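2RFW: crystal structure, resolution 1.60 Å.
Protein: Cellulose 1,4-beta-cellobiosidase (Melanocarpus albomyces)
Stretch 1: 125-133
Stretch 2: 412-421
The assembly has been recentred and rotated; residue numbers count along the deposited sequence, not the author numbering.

Stretch 1 125-133: NELAFDVDL
Stretch 2 412-421: AQVVWSNIRF

A β-bulge shows how an antiparallel pair of β-strands can absorb an extra residue with its hydrogen bonding largely kept. In this cellobiosidase the strands, distant in sequence, run antiparallel at 173°, axes 4.4 Å apart at closest; the two stretches together bury 793 Å². Alternate pairs turn W416 and F421 to one face with V131 and L127, where apolar surfaces meet, and V415, S417 and R420 to the other with D132, D130 and A128.

V414 (chi1 p) brings CG2 to 3.6 Å from CG2 of V131 (chi1 p), an apolar contact between two branched side chains. At V415 (-101/94; chi1 t) the ladder starts: V415 N donates to D132 O at 2.9 Å and D132 N returns a bond to V415 O at 2.8 Å, an antiparallel hydrogen-bonded pair with CA atoms 4.6 Å apart. V415 O also receives a CA-H...O contact from V131 CA at 3.1 Å.

W416 (chi1 m, chi2 123°) faces V131 in the non-hydrogen-bonded pair that follows, CA atoms 4.9 Å apart. Its CZ3 lies 3.3 Å from V131 CG2 and 3.9 Å from F129 CE2. The indole edge is directed at the face of the F129 ring (chi1 p, chi2 -86°) in an offset edge-to-face pair, planes at 76° and six-membered ring centroids 5.8 Å apart.

S417 (-173/173; chi1 p) pairs with D130, but unevenly: D130 N donates to S417 O at 2.6 Å, whereas S417 N to D130 O, at 3.0 Å and 131°, is weak. The register then shifts by one. N418 adopts phi/psi 43/53, a left-handed conformation rare in strands, and with I419 occupies the bulge opposite F129. N418 O accepts a nearly linear CA-H...O contact from F129 CA at 3.4 Å. I419 (-76/116; chi1 m) reaches two residues of the facing strand: CG1 is 3.8 Å from F129 CB, and CG2 is 3.7 Å from CD1 of L127 (chi1 t).

Beyond the bulge, pairing resumes with short bonds. R420 N donates to A128 O at 2.5 Å and A128 N to R420 O at 2.6 Å, both close to linear. The arginine side chain (chi1 11°, chi2 t) sets CG 3.7 Å from A128 CB, then leads away; R420 NE donates to N418 OD1 at 3.1 Å. F421 (-158/152; chi1 t, chi2 87°) is the non-hydrogen-bonded partner of L127. Its CA contacts E126 O at 3.2 Å through CA-H...O geometry, and its CD1 lies 3.3 Å from L127 CB.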

# COMPACT_ATOMS: atom_id res chain seq x y z
N ASN A 125 4.80 -19.35 2.51
CA ASN A 125 5.66 -18.55 1.66
C ASN A 125 6.28 -17.35 2.36
O ASN A 125 5.74 -16.75 3.28
CB ASN A 125 4.84 -18.10 0.44
CG ASN A 125 4.70 -19.20 -0.59
OD1 ASN A 125 3.97 -19.07 -1.58
ND2 ASN A 125 5.41 -20.31 -0.40
N GLU A 126 7.47 -16.99 1.89
CA GLU A 126 8.09 -15.74 2.26
C GLU A 126 8.36 -14.87 1.03
O GLU A 126 8.56 -15.36 -0.09
CB GLU A 126 9.43 -15.96 2.98
CG GLU A 126 10.47 -16.58 2.06
CD GLU A 126 11.65 -17.14 2.81
OE1 GLU A 126 12.72 -17.29 2.18
OE2 GLU A 126 11.50 -17.43 4.01
N LEU A 127 8.37 -13.56 1.29
CA LEU A 127 8.80 -12.54 0.36
C LEU A 127 10.07 -11.83 0.84
O LEU A 127 10.15 -11.50 2.02
CB LEU A 127 7.75 -11.44 0.15
CG LEU A 127 8.34 -10.23 -0.60
CD1 LEU A 127 7.86 -10.24 -2.04
CD2 LEU A 127 8.01 -8.92 0.10
N ALA A 128 10.99 -11.59 -0.09
CA ALA A 128 12.20 -10.84 0.14
C ALA A 128 12.45 -9.76 -0.90
O ALA A 128 12.36 -9.88 -2.11
CB ALA A 128 13.44 -11.73 0.14
N PHE A 129 12.82 -8.59 -0.39
CA PHE A 129 13.25 -7.55 -1.31
C PHE A 129 14.40 -6.75 -0.72
O PHE A 129 14.82 -6.98 0.41
CB PHE A 129 12.08 -6.62 -1.65
CG PHE A 129 11.49 -5.94 -0.43
CD1 PHE A 129 10.50 -6.56 0.32
CD2 PHE A 129 11.93 -4.67 -0.05
CE1 PHE A 129 9.97 -5.94 1.44
CE2 PHE A 129 11.41 -4.06 1.06
CZ PHE A 129 10.44 -4.69 1.81
N ASP A 130 14.85 -5.80 -1.52
CA ASP A 130 15.85 -4.82 -1.12
C ASP A 130 15.14 -3.47 -0.98
O ASP A 130 14.25 -3.15 -1.78
CB ASP A 130 16.98 -4.71 -2.13
CG ASP A 130 18.22 -5.51 -1.79
OD1 ASP A 130 18.55 -5.74 -0.61
OD2 ASP A 130 18.89 -5.93 -2.76
N VAL A 131 15.55 -2.68 -0.00
CA VAL A 131 14.98 -1.32 0.03
C VAL A 131 16.04 -0.32 0.44
O VAL A 131 16.77 -0.44 1.42
CB VAL A 131 13.76 -1.25 0.96
CG1 VAL A 131 14.15 -1.18 2.42
CG2 VAL A 131 12.90 -0.04 0.62
N ASP A 132 16.15 0.74 -0.37
CA ASP A 132 16.95 1.89 0.06
C ASP A 132 15.96 3.03 0.26
O ASP A 132 15.43 3.57 -0.71
CB ASP A 132 18.05 2.24 -0.94
CG ASP A 132 18.93 3.40 -0.56
OD1 ASP A 132 19.24 3.54 0.65
OD2 ASP A 132 19.34 4.18 -1.46
N LEU A 133 15.71 3.35 1.53
CA LEU A 133 14.72 4.35 1.91
C LEU A 133 15.38 5.44 2.76
O LEU A 133 14.80 5.95 3.71
CB LEU A 133 13.56 3.70 2.65
CG LEU A 133 13.73 2.67 3.75
CD1 LEU A 133 14.57 3.11 4.93
CD2 LEU A 133 12.33 2.32 4.26
N ALA A 412 12.43 13.13 -2.45
CA ALA A 412 12.05 11.97 -1.66
C ALA A 412 11.64 10.88 -2.65
O ALA A 412 10.96 11.17 -3.63
CB ALA A 412 10.95 12.27 -0.67
N GLN A 413 12.13 9.68 -2.37
CA GLN A 413 11.97 8.57 -3.29
C GLN A 413 12.33 7.26 -2.59
O GLN A 413 13.11 7.29 -1.64
CB GLN A 413 12.85 8.77 -4.52
CG GLN A 413 14.28 8.28 -4.35
CD GLN A 413 15.06 8.16 -5.64
OE1 GLN A 413 14.52 8.40 -6.72
NE2 GLN A 413 16.33 7.78 -5.55
N VAL A 414 11.78 6.15 -3.04
CA VAL A 414 12.20 4.86 -2.50
C VAL A 414 12.83 4.00 -3.59
O VAL A 414 12.41 4.01 -4.74
CB VAL A 414 11.05 4.03 -1.90
CG1 VAL A 414 10.14 3.57 -3.03
CG2 VAL A 414 11.60 2.87 -1.10
N VAL A 415 13.84 3.26 -3.15
CA VAL A 415 14.58 2.28 -3.91
C VAL A 415 14.12 0.87 -3.58
O VAL A 415 14.61 0.29 -2.61
CB VAL A 415 16.08 2.38 -3.57
CG1 VAL A 415 16.92 1.61 -4.57
CG2 VAL A 415 16.51 3.84 -3.52
N TRP A 416 13.19 0.35 -4.38
CA TRP A 416 12.72 -1.02 -4.28
C TRP A 416 13.57 -1.93 -5.17
O TRP A 416 13.98 -1.55 -6.27
CB TRP A 416 11.26 -1.12 -4.68
CG TRP A 416 10.23 -0.34 -3.94
CD1 TRP A 416 9.38 0.55 -4.53
CD2 TRP A 416 9.89 -0.34 -2.54
NE1 TRP A 416 8.54 1.11 -3.59
CE2 TRP A 416 8.84 0.57 -2.37
CE3 TRP A 416 10.36 -1.02 -1.41
CZ2 TRP A 416 8.26 0.83 -1.13
CZ3 TRP A 416 9.79 -0.77 -0.18
CH2 TRP A 416 8.75 0.15 -0.04
N SER A 417 13.84 -3.17 -4.77
CA SER A 417 14.64 -4.00 -5.68
C SER A 417 14.75 -5.44 -5.19
O SER A 417 14.33 -5.75 -4.08
CB SER A 417 16.05 -3.42 -5.85
OG SER A 417 16.71 -3.38 -4.58
N ASN A 418 15.34 -6.26 -6.05
CA ASN A 418 15.63 -7.66 -5.78
C ASN A 418 14.46 -8.35 -5.10
O ASN A 418 14.62 -8.99 -4.06
CB ASN A 418 16.91 -7.76 -4.94
CG ASN A 418 17.35 -9.17 -4.63
OD1 ASN A 418 16.65 -10.13 -4.95
ND2 ASN A 418 18.51 -9.31 -4.00
N ILE A 419 13.26 -8.26 -5.67
CA ILE A 419 12.13 -8.94 -5.06
C ILE A 419 12.18 -10.44 -5.33
O ILE A 419 12.08 -10.88 -6.48
CB ILE A 419 10.77 -8.40 -5.54
CG1 ILE A 419 10.53 -6.94 -5.13
CG2 ILE A 419 9.65 -9.31 -5.09
CD1 ILE A 419 9.75 -6.17 -6.17
N ARG A 420 12.33 -11.21 -4.25
CA ARG A 420 12.34 -12.67 -4.33
C ARG A 420 11.20 -13.20 -3.45
O ARG A 420 10.76 -12.54 -2.51
CB ARG A 420 13.66 -13.31 -3.93
CG ARG A 420 14.72 -12.45 -3.28
CD ARG A 420 15.94 -13.27 -2.87
NE ARG A 420 17.12 -12.87 -3.62
CZ ARG A 420 18.40 -13.11 -3.39
NH1 ARG A 420 18.82 -13.81 -2.35
NH2 ARG A 420 19.30 -12.62 -4.24
N PHE A 421 10.75 -14.40 -3.78
CA PHE A 421 9.67 -15.07 -3.07
C PHE A 421 9.77 -16.57 -3.32
O PHE A 421 10.26 -16.98 -4.38
CB PHE A 421 8.35 -14.49 -3.52
CG PHE A 421 7.08 -14.80 -2.76
CD1 PHE A 421 6.68 -14.03 -1.68
CD2 PHE A 421 6.27 -15.86 -3.14
CE1 PHE A 421 5.52 -14.30 -0.99
CE2 PHE A 421 5.10 -16.14 -2.46
CZ PHE A 421 4.71 -15.35 -1.40